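Local coordinates for ZmpA Glycopeptidase (Clostridium perfringens, PDB 6XSX), which probably hydrolyses the polypeptide backbone of glycoproteins as an M60-family metallopeptidase, of which this chain is the catalytic module, at residues 239-244 / 257-262; 40-45 / 285-290. All blocks are in the same frame, centred on the assembly; numbering follows the deposited sequence.

Contact 1: residues 239-244 / 257-262. With EDO (1,2-ethanediol), chain H.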
ATOM      1  N   ARG A 239     -13.811   1.697  -7.312  1.00 16.75           N
ATOM      2  CA  ARG A 239     -13.064   2.940  -7.398  1.00 17.51           C
ATOM      3  C   ARG A 239     -12.388   3.186  -6.053  1.00 17.30           C
ATOM      4  O   ARG A 239     -13.062   3.455  -5.061  1.00 16.83           O
ATOM      5  CB  ARG A 239     -13.939   4.119  -7.843  1.00 16.85           C
ATOM      6  CG  ARG A 239     -13.148   5.389  -8.130  1.00 16.74           C
ATOM      7  CD  ARG A 239     -14.009   6.587  -8.516  1.00 16.52           C
ATOM      8  NE  ARG A 239     -14.661   6.423  -9.816  1.00 15.66           N
ATOM      9  CZ  ARG A 239     -14.058   6.613 -10.986  1.00 15.29           C
ATOM     10  NH1 ARG A 239     -12.786   6.964 -11.024  1.00 14.57           N
ATOM     11  NH2 ARG A 239     -14.724   6.448 -12.115  1.00 14.93           N
ATOM     12  N   TYR A 240     -11.055   3.048  -6.031  1.00 17.00           N
ATOM     13  CA  TYR A 240     -10.310   3.283  -4.804  1.00 16.61           C
ATOM     14  C   TYR A 240     -10.384   4.776  -4.514  1.00 17.62           C
ATOM     15  O   TYR A 240     -10.311   5.583  -5.445  1.00 17.65           O
ATOM     16  CB  TYR A 240      -8.850   2.831  -4.939  1.00 16.06           C
ATOM     17  CG  TYR A 240      -8.116   2.816  -3.618  1.00 15.80           C
ATOM     18  CD1 TYR A 240      -8.034   1.659  -2.852  1.00 15.29           C
ATOM     19  CD2 TYR A 240      -7.565   3.975  -3.103  1.00 15.32           C
ATOM     20  CE1 TYR A 240      -7.388   1.657  -1.622  1.00 15.99           C
ATOM     21  CE2 TYR A 240      -6.925   3.992  -1.876  1.00 15.40           C
ATOM     22  CZ  TYR A 240      -6.828   2.827  -1.136  1.00 16.24           C
ATOM     23  OH  TYR A 240      -6.196   2.852   0.074  1.00 16.28           O
ATOM     24  N   ILE A 241     -10.512   5.125  -3.227  1.00 17.23           N
ATOM     25  CA  ILE A 241     -10.737   6.506  -2.817  1.00 17.12           C
ATOM     26  C   ILE A 241      -9.663   6.935  -1.819  1.00 16.95           C
ATOM     27  O   ILE A 241      -9.475   6.281  -0.790  1.00 16.86           O
ATOM     28  CB  ILE A 241     -12.141   6.667  -2.194  1.00 17.35           C
ATOM     29  CG1 ILE A 241     -13.246   6.257  -3.174  1.00 17.68           C
ATOM     30  CG2 ILE A 241     -12.343   8.090  -1.667  1.00 17.64           C
ATOM     31  CD1 ILE A 241     -14.501   5.738  -2.502  1.00 16.45           C
ATOM     32  N   SER A 242      -8.986   8.047  -2.140  1.00 16.51           N
ATOM     33  CA  SER A 242      -8.212   8.823  -1.179  1.00 17.11           C
ATOM     34  C   SER A 242      -8.921  10.157  -0.959  1.00 17.09           C
ATOM     35  O   SER A 242      -9.184  10.883  -1.914  1.00 19.87           O
ATOM     36  CB  SER A 242      -6.794   9.046  -1.654  1.00 16.73           C
ATOM     37  OG  SER A 242      -6.250   7.846  -2.175  1.00 17.41           O
ATOM     38  N   MET A 243      -9.260  10.469   0.291  1.00 16.50           N
ATOM     39  CA  MET A 243     -10.030  11.677   0.547  1.00 15.95           C
ATOM     40  C   MET A 243      -9.475  12.416   1.764  1.00 16.36           C
ATOM     41  O   MET A 243      -8.866  11.819   2.653  1.00 15.35           O
ATOM     42  CB  MET A 243     -11.513  11.358   0.776  1.00 15.64           C
ATOM     43  CG  MET A 243     -11.759  10.482   1.985  1.00 15.90           C
ATOM     44  SD  MET A 243     -13.477  10.500   2.570  1.00 16.88           S
ATOM     45  CE  MET A 243     -14.240   9.341   1.437  1.00 15.16           C
ATOM     46  N   LEU A 244      -9.684  13.736   1.759  1.00 16.33           N
ATOM     47  CA  LEU A 244      -9.359  14.596   2.876  1.00 16.48           C
ATOM     48  C   LEU A 244     -10.232  14.188   4.057  1.00 16.45           C
ATOM     49  O   LEU A 244     -11.442  14.015   3.906  1.00 16.01           O
ATOM     50  CB  LEU A 244      -9.659  16.033   2.438  1.00 17.31           C
ATOM     51  CG  LEU A 244      -9.524  17.113   3.508  1.00 17.82           C
ATOM     52  CD1 LEU A 244      -8.097  17.159   4.044  1.00 17.49           C
ATOM     53  CD2 LEU A 244      -9.931  18.470   2.942  1.00 17.29           C
ATOM     54  N   ASN A 257     -12.414   0.133   3.935  1.00 21.91           N
ATOM     55  CA  ASN A 257     -13.513   0.235   2.987  1.00 21.90           C
ATOM     56  C   ASN A 257     -13.034   0.777   1.636  1.00 21.86           C
ATOM     57  O   ASN A 257     -13.787   1.437   0.917  1.00 22.98           O
ATOM     58  CB  ASN A 257     -14.683   1.032   3.577  1.00 22.27           C
ATOM     59  CG  ASN A 257     -15.265   0.375   4.813  1.00 23.12           C
ATOM     60  OD1 ASN A 257     -15.828  -0.716   4.729  1.00 23.10           O
ATOM     61  ND2 ASN A 257     -15.095   1.010   5.961  1.00 21.55           N
ATOM     62  N   GLY A 258     -11.776   0.488   1.294  1.00 20.67           N
ATOM     63  CA  GLY A 258     -11.188   0.958   0.050  1.00 19.98           C
ATOM     64  C   GLY A 258     -11.018   2.475   0.026  1.00 18.70           C
ATOM     65  O   GLY A 258     -11.077   3.092  -1.034  1.00 18.17           O
ATOM     66  N   ILE A 259     -10.807   3.061   1.206  1.00 18.93           N
ATOM     67  CA  ILE A 259     -10.611   4.497   1.332  1.00 19.60           C
ATOM     68  C   ILE A 259      -9.307   4.740   2.088  1.00 19.73           C
ATOM     69  O   ILE A 259      -9.099   4.161   3.154  1.00 19.76           O
ATOM     70  CB  ILE A 259     -11.818   5.139   2.057  1.00 19.32           C
ATOM     71  CG1 ILE A 259     -13.100   5.034   1.221  1.00 20.22           C
ATOM     72  CG2 ILE A 259     -11.520   6.578   2.459  1.00 18.67           C
ATOM     73  CD1 ILE A 259     -14.394   5.056   2.029  1.00 21.15           C
ATOM     74  N   THR A 260      -8.451   5.609   1.530  1.00 19.33           N
ATOM     75  CA  THR A 260      -7.358   6.215   2.279  1.00 20.12           C
ATOM     76  C   THR A 260      -7.769   7.619   2.730  1.00 19.20           C
ATOM     77  O   THR A 260      -8.207   8.442   1.927  1.00 20.31           O
ATOM     78  CB  THR A 260      -6.069   6.302   1.448  1.00 20.69           C
ATOM     79  OG1 THR A 260      -5.538   4.985   1.291  1.00 21.06           O
ATOM     80  CG2 THR A 260      -5.033   7.221   2.064  1.00 19.79           C
ATOM     81  N   GLY A 261      -7.645   7.879   4.031  1.00 19.07           N
ATOM     82  CA  GLY A 261      -7.859   9.216   4.562  1.00 19.49           C
ATOM     83  C   GLY A 261      -6.512   9.892   4.788  1.00 20.19           C
ATOM     84  O   GLY A 261      -5.564   9.221   5.180  1.00 21.49           O
ATOM     85  N   PHE A 262      -6.429  11.192   4.483  1.00 19.40           N
ATOM     86  CA  PHE A 262      -5.235  11.987   4.729  1.00 19.11           C
ATOM     87  C   PHE A 262      -5.688  13.332   5.290  1.00 19.59           C
ATOM     88  O   PHE A 262      -6.799  13.778   5.010  1.00 20.52           O
ATOM     89  CB  PHE A 262      -4.408  12.157   3.449  1.00 18.16           C
ATOM     90  CG  PHE A 262      -5.198  12.668   2.267  1.00 17.99           C
ATOM     91  CD1 PHE A 262      -5.563  14.010   2.172  1.00 17.44           C
ATOM     92  CD2 PHE A 262      -5.613  11.802   1.263  1.00 17.37           C
ATOM     93  CE1 PHE A 262      -6.324  14.464   1.103  1.00 17.08           C
ATOM     94  CE2 PHE A 262      -6.349  12.263   0.177  1.00 16.64           C
ATOM     95  CZ  PHE A 262      -6.719  13.590   0.105  1.00 16.59           C
TER
HETATM   96  C1  EDO H1307      -1.138   7.089  -3.260  1.00 27.05           C
HETATM   97  O1  EDO H1307      -0.984   8.512  -3.323  1.00 24.56           O
HETATM   98  C2  EDO H1307      -2.527   6.533  -3.219  1.00 27.53           C
HETATM   99  O2  EDO H1307      -3.379   7.059  -2.198  1.00 28.29           O
HETATM  100  O   HOH W   1     -13.194   2.236  -2.539  1.00 23.11           O
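Gly258 O takes the N-H of Ile241 at 3.0 Å while lying over the centre of one face of the Tyr240 ring; a water donating to it also donates to Arg239 O. Ile259 runs side by side with Ile241, Ile259 CG1 at 3.9 Å from Ile241 CB, and its CG2 branch meets Met243 CG on the same face of the sheet. At Thr260 the backbone is gripped twice: Thr260 N reaches Ile241 O (2.6 Å), and Thr260 O receives Met243 N at 2.8 Å (C=O...N angle 175°). On the other face, Thr260 OG1 sits at the edge of the Tyr240 ring, hydrogen-bonded to Tyr240 OH at 2.5 Å, either hydroxyl able to donate. Gly261 CA makes a C-H...O contact with Met243 O, which also accepts Phe262 N at 3.1 Å. With CG between its backbone N and carbonyl carbon (chi1 52°), Phe262 folds its ring back over the Met243-Leu244 peptide, and Ser242 CB comes to the ring edge. Ser242 OG hydrogen-bonds an ethanediol, probably from the crystallisation liquor. This is a parallel strand pair in the mixed sheet of the M60 domain, its Tyr240-Thr260 face packed against helix 277-286, which carries an HExxH pattern.

Contact 2: residues 40-45 / 285-290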
ATOM      1  N   ARG A  40     -12.127 -11.546  -2.875  1.00 24.92           N
ATOM      2  CA  ARG A  40     -10.718 -11.365  -3.179  1.00 23.49           C
ATOM      3  C   ARG A  40      -9.940 -10.943  -1.938  1.00 22.92           C
ATOM      4  O   ARG A  40      -8.765 -10.599  -2.044  1.00 23.15           O
ATOM      5  CB  ARG A  40     -10.574 -10.326  -4.296  1.00 23.49           C
ATOM      6  CG  ARG A  40     -11.210 -10.780  -5.602  1.00 23.77           C
ATOM      7  CD  ARG A  40     -11.433  -9.613  -6.532  1.00 23.21           C
ATOM      8  NE  ARG A  40     -11.904 -10.008  -7.857  1.00 22.21           N
ATOM      9  CZ  ARG A  40     -13.161 -10.321  -8.160  1.00 21.32           C
ATOM     10  NH1 ARG A  40     -14.098 -10.284  -7.226  1.00 20.98           N
ATOM     11  NH2 ARG A  40     -13.472 -10.637  -9.408  1.00 19.35           N
ATOM     12  N   LYS A  41     -10.612 -10.961  -0.778  1.00 23.03           N
ATOM     13  CA  LYS A  41     -10.050 -10.644   0.527  1.00 23.66           C
ATOM     14  C   LYS A  41      -9.537  -9.208   0.595  1.00 23.14           C
ATOM     15  O   LYS A  41      -8.645  -8.914   1.387  1.00 24.76           O
ATOM     16  CB  LYS A  41      -8.925 -11.607   0.933  1.00 25.52           C
ATOM     17  CG  LYS A  41      -9.183 -13.093   0.726  1.00 27.89           C
ATOM     18  CD  LYS A  41     -10.310 -13.663   1.549  1.00 29.14           C
ATOM     19  CE  LYS A  41     -10.307 -15.177   1.531  1.00 31.23           C
ATOM     20  NZ  LYS A  41     -11.322 -15.712   2.464  1.00 32.56           N
ATOM     21  N   VAL A  42     -10.108  -8.293  -0.197  1.00 23.97           N
ATOM     22  CA  VAL A  42      -9.809  -6.882   0.025  1.00 22.60           C
ATOM     23  C   VAL A  42     -10.959  -6.238   0.802  1.00 22.42           C
ATOM     24  O   VAL A  42     -12.020  -6.837   0.958  1.00 23.71           O
ATOM     25  CB  VAL A  42      -9.437  -6.118  -1.264  1.00 23.04           C
ATOM     26  CG1 VAL A  42      -8.287  -6.798  -1.995  1.00 22.64           C
ATOM     27  CG2 VAL A  42     -10.635  -5.944  -2.188  1.00 22.83           C
ATOM     28  N   TRP A  43     -10.729  -5.010   1.278  1.00 21.91           N
ATOM     29  CA  TRP A  43     -11.516  -4.425   2.349  1.00 22.59           C
ATOM     30  C   TRP A  43     -12.663  -3.584   1.786  1.00 23.47           C
ATOM     31  O   TRP A  43     -12.589  -2.362   1.789  1.00 23.50           O
ATOM     32  CB  TRP A  43     -10.604  -3.613   3.279  1.00 21.79           C
ATOM     33  CG  TRP A  43     -11.254  -3.246   4.578  1.00 22.94           C
ATOM     34  CD1 TRP A  43     -12.583  -3.319   4.869  1.00 21.86           C
ATOM     35  CD2 TRP A  43     -10.613  -2.719   5.755  1.00 22.77           C
ATOM     36  NE1 TRP A  43     -12.812  -2.897   6.147  1.00 22.77           N
ATOM     37  CE2 TRP A  43     -11.627  -2.525   6.721  1.00 23.50           C
ATOM     38  CE3 TRP A  43      -9.292  -2.414   6.100  1.00 23.51           C
ATOM     39  CZ2 TRP A  43     -11.361  -2.023   7.998  1.00 23.19           C
ATOM     40  CZ3 TRP A  43      -9.027  -1.916   7.361  1.00 24.87           C
ATOM     41  CH2 TRP A  43     -10.050  -1.725   8.298  1.00 24.20           C
ATOM     42  N   ASN A  44     -13.696  -4.262   1.267  1.00 24.20           N
ATOM     43  CA  ASN A  44     -15.000  -3.703   0.920  1.00 23.83           C
ATOM     44  C   ASN A  44     -14.875  -2.407   0.127  1.00 23.95           C
ATOM     45  O   ASN A  44     -15.313  -1.350   0.579  1.00 25.28           O
ATOM     46  CB  ASN A  44     -15.887  -3.534   2.156  1.00 23.96           C
ATOM     47  CG  ASN A  44     -16.008  -4.816   2.948  1.00 24.62           C
ATOM     48  OD1 ASN A  44     -15.925  -5.906   2.387  1.00 23.58           O
ATOM     49  ND2 ASN A  44     -16.157  -4.692   4.256  1.00 25.98           N
ATOM     50  N   PHE A  45     -14.297  -2.503  -1.071  1.00 23.13           N
ATOM     51  CA  PHE A  45     -14.063  -1.329  -1.898  1.00 20.50           C
ATOM     52  C   PHE A  45     -15.410  -0.764  -2.343  1.00 20.65           C
ATOM     53  O   PHE A  45     -16.348  -1.528  -2.565  1.00 19.40           O
ATOM     54  CB  PHE A  45     -13.209  -1.699  -3.110  1.00 19.28           C
ATOM     55  CG  PHE A  45     -11.760  -1.991  -2.814  1.00 19.67           C
ATOM     56  CD1 PHE A  45     -11.287  -2.041  -1.508  1.00 19.04           C
ATOM     57  CD2 PHE A  45     -10.871  -2.265  -3.844  1.00 19.22           C
ATOM     58  CE1 PHE A  45      -9.954  -2.324  -1.246  1.00 18.37           C
ATOM     59  CE2 PHE A  45      -9.536  -2.542  -3.582  1.00 19.13           C
ATOM     60  CZ  PHE A  45      -9.079  -2.565  -2.281  1.00 19.00           C
ATOM     61  N   HIS A 285      -3.372  -1.670   4.059  1.00 24.47           N
ATOM     62  CA  HIS A 285      -4.439  -2.103   4.950  1.00 27.17           C
ATOM     63  C   HIS A 285      -5.673  -2.475   4.135  1.00 25.45           C
ATOM     64  O   HIS A 285      -6.392  -3.391   4.500  1.00 25.29           O
ATOM     65  CB  HIS A 285      -4.876  -0.976   5.895  1.00 32.53           C
ATOM     66  CG  HIS A 285      -4.036  -0.773   7.108  1.00 38.95           C
ATOM     67  ND1 HIS A 285      -3.597  -1.824   7.894  1.00 44.77           N
ATOM     68  CD2 HIS A 285      -3.601   0.364   7.699  1.00 41.09           C
ATOM     69  CE1 HIS A 285      -2.893  -1.344   8.904  1.00 48.94           C
ATOM     70  NE2 HIS A 285      -2.886   0.004   8.810  1.00 46.87           N
ATOM     71  N   ASN A 286      -5.932  -1.727   3.056  1.00 23.22           N
ATOM     72  CA  ASN A 286      -7.147  -1.906   2.279  1.00 22.88           C
ATOM     73  C   ASN A 286      -7.056  -3.160   1.414  1.00 22.65           C
ATOM     74  O   ASN A 286      -8.080  -3.738   1.045  1.00 23.27           O
ATOM     75  CB  ASN A 286      -7.483  -0.659   1.456  1.00 22.10           C
ATOM     76  CG  ASN A 286      -8.321   0.334   2.237  1.00 21.82           C
ATOM     77  OD1 ASN A 286      -9.328  -0.038   2.838  1.00 20.73           O
ATOM     78  ND2 ASN A 286      -7.919   1.595   2.230  1.00 20.18           N
ATOM     79  N   PHE A 287      -5.831  -3.587   1.093  1.00 22.51           N
ATOM     80  CA  PHE A 287      -5.692  -4.693   0.154  1.00 23.96           C
ATOM     81  C   PHE A 287      -5.654  -6.084   0.802  1.00 23.90           C
ATOM     82  O   PHE A 287      -5.540  -7.064   0.071  1.00 23.85           O
ATOM     83  CB  PHE A 287      -4.545  -4.460  -0.836  1.00 23.04           C
ATOM     84  CG  PHE A 287      -4.987  -3.771  -2.102  1.00 22.52           C
ATOM     85  CD1 PHE A 287      -5.400  -4.505  -3.201  1.00 22.72           C
ATOM     86  CD2 PHE A 287      -5.025  -2.387  -2.181  1.00 21.67           C
ATOM     87  CE1 PHE A 287      -5.831  -3.871  -4.360  1.00 22.47           C
ATOM     88  CE2 PHE A 287      -5.454  -1.756  -3.337  1.00 21.47           C
ATOM     89  CZ  PHE A 287      -5.845  -2.497  -4.428  1.00 22.79           C
ATOM     90  N   ASP A 288      -5.755  -6.205   2.138  1.00 25.04           N
ATOM     91  CA  ASP A 288      -5.838  -7.549   2.708  1.00 26.65           C
ATOM     92  C   ASP A 288      -6.585  -7.587   4.040  1.00 26.16           C
ATOM     93  O   ASP A 288      -6.186  -6.934   5.002  1.00 26.71           O
ATOM     94  CB  ASP A 288      -4.474  -8.238   2.811  1.00 27.06           C
ATOM     95  CG  ASP A 288      -4.554  -9.749   2.975  1.00 28.52           C
ATOM     96  OD1 ASP A 288      -5.663 -10.320   2.849  1.00 28.18           O
ATOM     97  OD2 ASP A 288      -3.498 -10.355   3.214  1.00 31.97           O
ATOM     98  N   THR A 289      -7.634  -8.418   4.090  1.00 26.58           N
ATOM     99  CA  THR A 289      -8.441  -8.592   5.287  1.00 28.68           C
ATOM    100  C   THR A 289      -8.504 -10.066   5.675  1.00 29.34           C
ATOM    101  O   THR A 289      -9.310 -10.445   6.522  1.00 29.05           O
ATOM    102  CB  THR A 289      -9.895  -8.149   5.071  1.00 28.63           C
ATOM    103  OG1 THR A 289     -10.444  -8.887   3.975  1.00 29.91           O
ATOM    104  CG2 THR A 289     -10.036  -6.661   4.856  1.00 28.45           C
ATOM    105  N   ASN A 290      -7.669 -10.892   5.035  1.00 29.38           N
ATOM    106  CA  ASN A 290      -7.734 -12.335   5.219  1.00 29.95           C
ATOM    107  C   ASN A 290      -7.431 -12.696   6.677  1.00 30.44           C
ATOM    108  O   ASN A 290      -6.321 -12.470   7.161  1.00 28.17           O
ATOM    109  CB  ASN A 290      -6.803 -13.048   4.235  1.00 29.54           C
ATOM    110  CG  ASN A 290      -6.992 -14.550   4.177  1.00 30.86           C
ATOM    111  OD1 ASN A 290      -7.780 -15.131   4.927  1.00 29.39           O
ATOM    112  ND2 ASN A 290      -6.253 -15.193   3.289  1.00 32.90           N
TER
HETATM  113  O   HOH W   2      -6.258  -9.702  -1.309  1.00 22.94           O
HETATM  114  O   HOH W   3     -12.758  -8.997   2.288  1.00 26.11           O
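The C-terminal end of helix 277-286, which carries an HExxH pattern consistent with a metallopeptidase zinc site though no metal is bound to it here, is met by the loop after helix 33-39 through Trp43 and Asn286. Trp43 N donates to Asn286 O at 2.9 Å, and the edge of the Phe45 ring reaches the same oxygen through CE1, 3.3 Å from Asn286 O. Trp43 CG stands opposite its own backbone N (chi1 -166°), which carries the indole back along the helix end until CE3 lies 3.5 Å from His285 O, near the ring plane. The Thr289 side chain crosses that of Trp43 at about a right angle, its CG2 3.5 Å from Trp43 CB. Two residues before Trp43, Lys41, the C-prime residue of the Schellman motif closing helix 33-39, offers its carbonyl: Lys41 O accepts Thr289 N at 2.9 Å. Phe45 points its edge at the face of Phe287 in a T-shaped stack, centroids 5.1 Å apart and planes at 77°; Val42 CG2 lies over a face of Phe45, while Val42 CG1 runs alongside Phe287. Asn290 N closes an Asx turn on Asp288 OD1, meeting it from above the carboxylate plane. Waters bridge Arg40 O to Phe287 O and Val42 O to Thr289 OG1. Carbonyls at or just past the C-terminal ends of both helices thus find partners across the contact: one main-chain bond meets the HExxH helix at Asn286 O, while Thr289 N-Lys41 O and the Phe45-Phe287 pair join the loop to the chain just beyond.

The centres of contacts 1 and 2 lie about 13 Å apart, and Asn286 joins them: its OD1 accepts Gly258 N at 2.9 Å, and its ND2 donates to Ile259 O and Tyr240 OH. Phe45 CD1 also packs on Gly258 CA. Along the chain, contact 1 is nested within the loop closed by contact 2, whose first segment precedes strand 49-56 of the same mixed sheet that holds strands 240-244 and 259-262. Helix 277-286 is shared ground, touching the sheet through Glu282 and Met283 and the 40-45 loop through its last turn. Sheet and loop thus both meet the helix carrying the presumed metal-binding motif, placing the contacts beside the probable active site of the M60 module.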